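Local coordinates for protein polyketide synthase PksL (Bacillus subtilis, PDB 5E1V) that probably removes water from beta-hydroxyacyl intermediates tethered to a carrier protein during bacillaene assembly, acting as a monomeric double-hotdog dehydratase domain, at residues N15-H20 against F188-I193; I37-F42 against E221-S226; T252-F255 against E261-A264. One frame throughout, in Å; residues are numbered along the deposited sequence.

Interaction 1 of 3, residues N15-H20 against F188-I193; sequences NPFIYH and FHPTLI
Phe17 reaches Pro190 because its CG stands beside the backbone N and anti to the carbonyl carbon (chi1 -58°), which carries the ring off helix 16-19. His189 holds its CG anti to the backbone N (chi1 -155°), and this brings the imidazole CE1 to 3.7 Å from Phe17 CE1. Pro190 lies over one face of the phenyl ring in a CH-pi contact, its CB 3.9 Å from the ring centroid; a proline suits the place, being compact, apolar and at home in the first turn of a helix. The Phe17 and His189 rings meet obliquely, planes at 71°, neither stacked nor edge-to-face. Both helix starts are capped: Asn15 OD1 accepts from Ile18 N at 3.2 Å, and His189 ND1 accepts from Thr191 N at 3.2 Å. The ND1 cap fixes the turn of the imidazole, so its CE1 is held against Phe17. The contact joins helix 16-19 to the start of helix 190-203, probably linking the two hotdog halves. No hydrogen bond crosses it: it rests mainly on CH-pi and van der Waals packing, while the polar groups of His189 and Thr191 are engaged by Thr191 N and Tyr155 O.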
loop_
_atom_site.group_PDB
_atom_site.type_symbol
_atom_site.label_atom_id
_atom_site.label_comp_id
_atom_site.label_asym_id
_atom_site.label_seq_id
_atom_site.Cartn_x
_atom_site.Cartn_y
_atom_site.Cartn_z
ATOM N N ASN A 15 -8.577 -2.695 -14.548
ATOM C CA ASN A 15 -7.546 -2.100 -13.750
ATOM C C ASN A 15 -6.510 -3.171 -13.483
ATOM O O ASN A 15 -6.838 -4.256 -12.977
ATOM C CB ASN A 15 -8.155 -1.637 -12.405
ATOM C CG ASN A 15 -7.145 -1.034 -11.464
ATOM O OD1 ASN A 15 -6.219 -1.680 -10.949
ATOM N ND2 ASN A 15 -7.396 0.223 -11.120
ATOM N N PRO A 16 -5.228 -2.878 -13.792
ATOM C CA PRO A 16 -4.242 -3.957 -13.685
ATOM C C PRO A 16 -3.968 -4.394 -12.251
ATOM O O PRO A 16 -3.533 -5.552 -12.068
ATOM C CB PRO A 16 -3.000 -3.363 -14.349
ATOM C CG PRO A 16 -3.120 -1.910 -14.167
ATOM C CD PRO A 16 -4.598 -1.584 -14.118
ATOM N N PHE A 17 -4.177 -3.515 -11.240
ATOM C CA PHE A 17 -3.955 -3.967 -9.862
ATOM C C PHE A 17 -5.034 -4.979 -9.458
ATOM O O PHE A 17 -4.756 -5.965 -8.840
ATOM C CB PHE A 17 -3.930 -2.759 -8.895
ATOM C CG PHE A 17 -2.853 -1.731 -9.244
ATOM C CD1 PHE A 17 -1.528 -2.027 -9.115
ATOM C CD2 PHE A 17 -3.189 -0.498 -9.794
ATOM C CE1 PHE A 17 -0.490 -1.093 -9.412
ATOM C CE2 PHE A 17 -2.177 0.423 -10.143
ATOM C CZ PHE A 17 -0.811 0.095 -9.957
ATOM N N ILE A 18 -6.268 -4.733 -9.867
ATOM C CA ILE A 18 -7.343 -5.610 -9.542
ATOM C C ILE A 18 -7.192 -6.916 -10.318
ATOM O O ILE A 18 -7.392 -7.953 -9.805
ATOM C CB ILE A 18 -8.700 -4.931 -9.799
ATOM C CG1 ILE A 18 -8.874 -3.677 -8.906
ATOM C CG2 ILE A 18 -9.846 -5.826 -9.544
ATOM C CD1 ILE A 18 -10.148 -2.932 -9.120
ATOM N N TYR A 19 -6.915 -6.838 -11.601
ATOM C CA TYR A 19 -6.835 -8.039 -12.356
ATOM C C TYR A 19 -5.761 -8.954 -11.856
ATOM O O TYR A 19 -5.964 -10.201 -11.845
ATOM C CB TYR A 19 -6.630 -7.677 -13.811
ATOM C CG TYR A 19 -6.667 -8.838 -14.732
ATOM C CD1 TYR A 19 -7.822 -9.181 -15.384
ATOM C CD2 TYR A 19 -5.502 -9.560 -15.031
ATOM C CE1 TYR A 19 -7.862 -10.269 -16.268
ATOM C CE2 TYR A 19 -5.522 -10.647 -15.931
ATOM C CZ TYR A 19 -6.701 -11.006 -16.548
ATOM O OH TYR A 19 -6.739 -12.101 -17.494
ATOM N N HIS A 20 -4.656 -8.396 -11.381
ATOM C CA HIS A 20 -3.444 -9.165 -11.025
ATOM C C HIS A 20 -3.268 -9.348 -9.501
ATOM O O HIS A 20 -2.180 -9.697 -9.014
ATOM C CB HIS A 20 -2.200 -8.509 -11.633
ATOM C CG HIS A 20 -2.132 -8.649 -13.124
ATOM N ND1 HIS A 20 -2.000 -9.886 -13.735
ATOM C CD2 HIS A 20 -2.363 -7.766 -14.132
ATOM C CE1 HIS A 20 -2.029 -9.742 -15.054
ATOM N NE2 HIS A 20 -2.229 -8.469 -15.325
ATOM N N PHE A 188 2.793 6.940 -5.473
ATOM C CA PHE A 188 3.251 5.910 -4.566
ATOM C C PHE A 188 2.803 4.576 -5.129
ATOM O O PHE A 188 1.682 4.075 -4.814
ATOM C CB PHE A 188 2.715 6.266 -3.138
ATOM C CG PHE A 188 3.220 7.581 -2.709
ATOM C CD1 PHE A 188 4.544 7.662 -2.289
ATOM C CD2 PHE A 188 2.426 8.746 -2.695
ATOM C CE1 PHE A 188 5.105 8.902 -1.959
ATOM C CE2 PHE A 188 3.002 9.966 -2.380
ATOM C CZ PHE A 188 4.368 10.032 -2.024
ATOM N N HIS A 189 3.674 4.022 -6.018
ATOM C CA HIS A 189 3.225 2.949 -6.824
ATOM C C HIS A 189 2.679 1.809 -6.003
ATOM O O HIS A 189 3.417 1.193 -5.236
ATOM C CB HIS A 189 4.355 2.400 -7.724
ATOM C CG HIS A 189 3.832 1.731 -8.953
ATOM N ND1 HIS A 189 3.314 0.475 -8.933
ATOM C CD2 HIS A 189 3.854 2.112 -10.251
ATOM C CE1 HIS A 189 2.948 0.128 -10.135
ATOM N NE2 HIS A 189 3.235 1.124 -10.956
ATOM N N PRO A 190 1.380 1.442 -6.193
ATOM C CA PRO A 190 0.867 0.235 -5.457
ATOM C C PRO A 190 1.647 -1.059 -5.468
ATOM O O PRO A 190 1.698 -1.682 -4.502
ATOM C CB PRO A 190 -0.493 0.048 -6.014
ATOM C CG PRO A 190 -0.913 1.499 -6.379
ATOM C CD PRO A 190 0.296 2.001 -7.033
ATOM N N THR A 191 2.354 -1.403 -6.520
ATOM C CA THR A 191 3.251 -2.553 -6.486
ATOM C C THR A 191 4.445 -2.434 -5.557
ATOM O O THR A 191 4.848 -3.368 -4.834
ATOM C CB THR A 191 3.713 -2.787 -7.964
ATOM O OG1 THR A 191 2.527 -3.094 -8.749
ATOM C CG2 THR A 191 4.551 -3.927 -8.045
ATOM N N LEU A 192 5.023 -1.252 -5.517
ATOM C CA LEU A 192 6.092 -0.995 -4.561
ATOM C C LEU A 192 5.554 -1.043 -3.146
ATOM O O LEU A 192 6.170 -1.629 -2.289
ATOM C CB LEU A 192 6.696 0.334 -4.885
ATOM C CG LEU A 192 7.495 0.515 -6.194
ATOM C CD1 LEU A 192 8.058 1.878 -6.250
ATOM C CD2 LEU A 192 8.601 -0.530 -6.263
ATOM N N ILE A 193 4.398 -0.404 -2.883
ATOM C CA ILE A 193 3.889 -0.343 -1.520
ATOM C C ILE A 193 3.369 -1.762 -1.139
ATOM O O ILE A 193 3.739 -2.287 -0.108
ATOM C CB ILE A 193 2.759 0.682 -1.290
ATOM C CG1 ILE A 193 3.063 2.081 -1.901
ATOM C CG2 ILE A 193 2.529 0.778 0.233
ATOM C CD1 ILE A 193 4.366 2.692 -1.538
#

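Interaction 2 of 3, residues I37-F42 against E221-S226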
loop_
_atom_site.group_PDB
_atom_site.type_symbol
_atom_site.label_atom_id
_atom_site.label_comp_id
_atom_site.label_asym_id
_atom_site.label_seq_id
_atom_site.Cartn_x
_atom_site.Cartn_y
_atom_site.Cartn_z
ATOM N N ILE A 37 -4.083 6.456 -4.735
ATOM C CA ILE A 37 -5.375 7.011 -5.038
ATOM C C ILE A 37 -5.539 8.426 -4.400
ATOM O O ILE A 37 -5.801 9.428 -5.108
ATOM C CB ILE A 37 -6.511 6.038 -4.707
ATOM C CG1 ILE A 37 -6.539 4.879 -5.711
ATOM C CG2 ILE A 37 -7.835 6.772 -4.616
ATOM C CD1 ILE A 37 -7.190 3.647 -5.202
ATOM N N ILE A 38 -5.330 8.494 -3.092
ATOM C CA ILE A 38 -5.593 9.708 -2.377
ATOM C C ILE A 38 -4.619 10.851 -2.745
ATOM O O ILE A 38 -5.073 11.945 -3.045
ATOM C CB ILE A 38 -5.617 9.478 -0.863
ATOM C CG1 ILE A 38 -6.764 8.554 -0.516
ATOM C CG2 ILE A 38 -5.907 10.827 -0.149
ATOM C CD1 ILE A 38 -6.621 8.006 0.888
ATOM N N TYR A 39 -3.316 10.547 -2.883
ATOM C CA TYR A 39 -2.320 11.575 -3.165
ATOM C C TYR A 39 -2.516 12.076 -4.604
ATOM O O TYR A 39 -2.272 13.289 -4.856
ATOM C CB TYR A 39 -0.896 11.056 -2.945
ATOM C CG TYR A 39 -0.400 11.183 -1.510
ATOM C CD1 TYR A 39 -0.592 10.193 -0.571
ATOM C CD2 TYR A 39 0.200 12.367 -1.069
ATOM C CE1 TYR A 39 -0.230 10.375 0.754
ATOM C CE2 TYR A 39 0.609 12.491 0.226
ATOM C CZ TYR A 39 0.381 11.472 1.134
ATOM O OH TYR A 39 0.825 11.611 2.442
ATOM N N GLN A 40 -2.972 11.189 -5.519
ATOM C CA GLN A 40 -3.319 11.670 -6.912
ATOM C C GLN A 40 -4.362 12.759 -6.913
ATOM O O GLN A 40 -4.257 13.689 -7.703
ATOM C CB GLN A 40 -3.765 10.549 -7.846
ATOM C CG GLN A 40 -2.666 9.555 -8.064
ATOM C CD GLN A 40 -1.850 9.708 -9.317
ATOM O OE1 GLN A 40 -1.988 10.680 -10.079
ATOM N NE2 GLN A 40 -1.098 8.640 -9.625
ATOM N N ILE A 41 -5.416 12.575 -6.116
ATOM C CA ILE A 41 -6.498 13.475 -5.994
ATOM C C ILE A 41 -6.004 14.876 -5.512
ATOM O O ILE A 41 -6.336 15.923 -6.081
ATOM C CB ILE A 41 -7.564 12.908 -5.052
ATOM C CG1 ILE A 41 -8.273 11.733 -5.763
ATOM C CG2 ILE A 41 -8.622 13.951 -4.738
ATOM C CD1 ILE A 41 -8.985 10.880 -4.794
ATOM N N PHE A 42 -5.238 14.885 -4.451
ATOM C CA PHE A 42 -4.745 16.196 -3.936
ATOM C C PHE A 42 -3.770 16.848 -4.871
ATOM O O PHE A 42 -3.741 18.108 -4.995
ATOM C CB PHE A 42 -4.117 15.922 -2.604
ATOM C CG PHE A 42 -5.165 15.853 -1.494
ATOM C CD1 PHE A 42 -5.581 16.991 -0.845
ATOM C CD2 PHE A 42 -5.798 14.649 -1.193
ATOM C CE1 PHE A 42 -6.510 16.875 0.178
ATOM C CE2 PHE A 42 -6.799 14.557 -0.258
ATOM C CZ PHE A 42 -7.142 15.679 0.428
ATOM N N GLU A 221 -1.795 4.331 10.546
ATOM C CA GLU A 221 -1.751 5.471 11.462
ATOM C C GLU A 221 -1.401 6.774 10.698
ATOM O O GLU A 221 -2.085 7.832 10.764
ATOM C CB GLU A 221 -0.734 5.219 12.594
ATOM C CG GLU A 221 -0.656 6.429 13.503
ATOM C CD GLU A 221 0.072 6.150 14.790
ATOM O OE1 GLU A 221 -0.165 5.093 15.396
ATOM O OE2 GLU A 221 0.894 7.004 15.168
ATOM N N SER A 222 -0.353 6.663 9.893
ATOM C CA SER A 222 0.114 7.783 9.066
ATOM C C SER A 222 0.982 7.366 7.895
ATOM O O SER A 222 1.654 6.327 7.900
ATOM C CB SER A 222 0.959 8.793 9.871
ATOM O OG SER A 222 1.974 8.174 10.511
ATOM N N PHE A 223 0.962 8.251 6.927
ATOM C CA PHE A 223 1.820 8.204 5.796
ATOM C C PHE A 223 2.275 9.590 5.531
ATOM O O PHE A 223 1.489 10.525 5.472
ATOM C CB PHE A 223 1.121 7.646 4.516
ATOM C CG PHE A 223 2.062 7.493 3.400
ATOM C CD1 PHE A 223 2.894 6.429 3.354
ATOM C CD2 PHE A 223 2.141 8.405 2.446
ATOM C CE1 PHE A 223 3.778 6.231 2.288
ATOM C CE2 PHE A 223 2.992 8.259 1.373
ATOM C CZ PHE A 223 3.833 7.175 1.313
ATOM N N SER A 224 3.562 9.697 5.293
ATOM C CA SER A 224 4.233 10.955 5.067
ATOM C C SER A 224 5.309 10.667 4.038
ATOM O O SER A 224 5.976 9.642 4.179
ATOM C CB SER A 224 4.919 11.400 6.386
ATOM O OG SER A 224 5.427 12.668 6.080
ATOM N N ALA A 225 5.531 11.579 3.121
ATOM C CA ALA A 225 6.473 11.415 2.017
ATOM C C ALA A 225 7.026 12.788 1.535
ATOM O O ALA A 225 6.277 13.766 1.386
ATOM C CB ALA A 225 5.790 10.685 0.855
ATOM N N SER A 226 8.348 12.841 1.426
ATOM C CA SER A 226 9.100 13.988 0.880
ATOM C C SER A 226 9.377 13.812 -0.630
ATOM O O SER A 226 9.829 14.720 -1.273
ATOM C CB SER A 226 10.450 14.158 1.640
ATOM O OG SER A 226 11.340 13.042 1.479
HETATM O O HOH W 1 3.378 13.351 2.816
#
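Tyr39 extends from helix 34-44 toward Phe223 on strand 215-225. From CB, the CG lies beside the backbone N and anti to the carbonyl carbon (chi1 -87°), directing the ring away from its own helix; around CG the ring is packed against Phe188. Farther out, CE1 comes to 3.5 Å from Phe223 CD2, and CZ follows at 3.8 Å from that same CD2. The two rings are oblique, with planes at 71° and centroids 5.6 Å apart, and the phenol approaches Phe223 at its edge. At the tip, OH lies 3.5 Å from Phe223 CD2 and 3.3 Å from Phe223 O. Tyr39 OH is hydrogen-bonded to a water 3.1 Å away, which accepts from Ala225 N at 2.8 Å. A tyrosine suits this place because its long flat ring packs among apolar side chains while its hydroxyl reaches the strand backbone through the water on Ala225 N; Phe223, wholly apolar, faces it from the strand. Phe188 meets both rings edge-to-face. Leu54 of strand 53-59 and Met111 of strand 104-112 also touch Tyr39, and Leu266 of strand 262-273 touches Phe223, placing the contact between helix 34-44 and the strands it packs on.

Interaction 3 of 3, residues T252-F255 against E261-A264; sequences TLEF and EKVA
Phe255 and Ala264 form an antiparallel hydrogen-bonded pair, and backbone bonds dominate this contact. Phe255 N gives its hydrogen to Ala264 O at 2.8 Å. In return, Phe255 O accepts two hydrogens, from Val263 N at 2.8 Å and from Ala264 N at 3.3 Å. Two residues thus face one: a classic beta bulge, with Val263 at phi/psi -123°/-13°. The charged contact is a salt bridge, Lys262 NZ to Glu254 OE1 at 2.8 Å, using the oxygen's anti lone pair. Lysine suits this place because its extended chain, with CG anti to the backbone N (chi1 -176°), spans the distance between strands; NZ also pairs with Glu265, while Glu254 has further partners in Lys238 and Arg236. A methionine in place of Lys262 would probably leave Glu265 without this positive partner and Glu254 with one fewer. Apolar contacts lie beside the bonds: Phe255 CD1 is 3.9 Å from Ala264 CB, where a methyl group lets the large ring lie close, and Val263 CG2 is 4.5 Å from Phe255 CB. Together these contacts join the hairpin of strands 248-256 and 262-273. Strand 232-245 flanks the hairpin along 248-256, strand 215-225 along 262-273, and Ser196 of helix 190-203 touches Phe255.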
loop_
_atom_site.group_PDB
_atom_site.type_symbol
_atom_site.label_atom_id
_atom_site.label_comp_id
_atom_site.label_asym_id
_atom_site.label_seq_id
_atom_site.Cartn_x
_atom_site.Cartn_y
_atom_site.Cartn_z
ATOM N N THR A 252 5.847 -1.078 10.659
ATOM C CA THR A 252 6.113 0.293 10.258
ATOM C C THR A 252 7.058 0.148 9.062
ATOM O O THR A 252 8.093 -0.505 9.143
ATOM C CB THR A 252 6.656 1.221 11.389
ATOM O OG1 THR A 252 5.593 1.681 12.235
ATOM C CG2 THR A 252 7.250 2.500 10.737
ATOM N N LEU A 253 6.660 0.732 7.918
ATOM C CA LEU A 253 7.413 0.618 6.672
ATOM C C LEU A 253 8.191 1.901 6.409
ATOM O O LEU A 253 7.608 2.971 6.368
ATOM C CB LEU A 253 6.441 0.324 5.456
ATOM C CG LEU A 253 5.543 -0.918 5.458
ATOM C CD1 LEU A 253 4.621 -1.026 4.200
ATOM C CD2 LEU A 253 6.326 -2.216 5.739
ATOM N N GLU A 254 9.516 1.812 6.204
ATOM C CA GLU A 254 10.318 3.021 6.008
ATOM C C GLU A 254 10.850 3.000 4.596
ATOM O O GLU A 254 11.509 2.061 4.243
ATOM C CB GLU A 254 11.466 3.078 7.035
ATOM C CG GLU A 254 10.943 3.092 8.447
ATOM C CD GLU A 254 12.075 3.090 9.440
ATOM O OE1 GLU A 254 12.664 4.195 9.667
ATOM O OE2 GLU A 254 12.382 1.965 9.909
ATOM N N PHE A 255 10.556 4.008 3.798
ATOM C CA PHE A 255 10.964 4.029 2.421
ATOM C C PHE A 255 12.191 4.887 2.142
ATOM O O PHE A 255 12.247 6.047 2.480
ATOM C CB PHE A 255 9.810 4.370 1.509
ATOM C CG PHE A 255 8.611 3.496 1.726
ATOM C CD1 PHE A 255 7.646 3.851 2.692
ATOM C CD2 PHE A 255 8.395 2.386 0.971
ATOM C CE1 PHE A 255 6.519 3.079 2.883
ATOM C CE2 PHE A 255 7.288 1.596 1.201
ATOM C CZ PHE A 255 6.342 1.951 2.120
ATOM N N GLU A 261 18.547 7.716 0.906
ATOM C CA GLU A 261 17.920 8.745 1.715
ATOM C C GLU A 261 16.497 8.321 2.111
ATOM O O GLU A 261 15.793 7.740 1.297
ATOM C CB GLU A 261 17.881 10.063 0.994
ATOM C CG GLU A 261 19.253 10.592 0.576
ATOM C CD GLU A 261 19.199 11.478 -0.643
ATOM O OE1 GLU A 261 18.221 11.386 -1.388
ATOM O OE2 GLU A 261 20.164 12.246 -0.911
ATOM N N LYS A 262 16.118 8.536 3.362
ATOM C CA LYS A 262 14.701 8.248 3.786
ATOM C C LYS A 262 13.775 9.253 3.127
ATOM O O LYS A 262 14.007 10.469 3.207
ATOM C CB LYS A 262 14.519 8.280 5.285
ATOM C CG LYS A 262 13.102 7.902 5.727
ATOM C CD LYS A 262 13.054 7.463 7.186
ATOM C CE LYS A 262 11.628 7.170 7.652
ATOM N NZ LYS A 262 11.693 6.725 9.068
ATOM N N VAL A 263 12.757 8.757 2.420
ATOM C CA VAL A 263 11.765 9.618 1.740
ATOM C C VAL A 263 10.278 9.418 2.104
ATOM O O VAL A 263 9.467 10.230 1.731
ATOM C CB VAL A 263 11.872 9.515 0.239
ATOM C CG1 VAL A 263 13.249 10.008 -0.138
ATOM C CG2 VAL A 263 11.646 8.068 -0.277
ATOM N N ALA A 264 9.955 8.340 2.795
ATOM C CA ALA A 264 8.623 8.132 3.231
ATOM C C ALA A 264 8.522 7.181 4.414
ATOM O O ALA A 264 9.385 6.383 4.728
ATOM C CB ALA A 264 7.693 7.682 2.063
#

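Interactions 1 and 2 cross along the chain, in the order 15-20, 37-42, 188-193, 221-226, and each ties the N-terminal part to the C-terminal part; interaction 3 follows as a local hairpin. Their centres lie about 16 Å (1 and 2), 19 Å (1 and 3) and 13 Å (2 and 3) apart. Phe188 links interaction 1 to interaction 2, and Ile193 of helix 190-203 reaches Phe255 of interaction 3. Neighbouring strands 215-225 and 262-273 join interactions 2 and 3, Ala225 packing on Ala264. The two long-range contacts thus hold together regions probably corresponding to the two hotdog halves, consistent with a single-chain double hotdog.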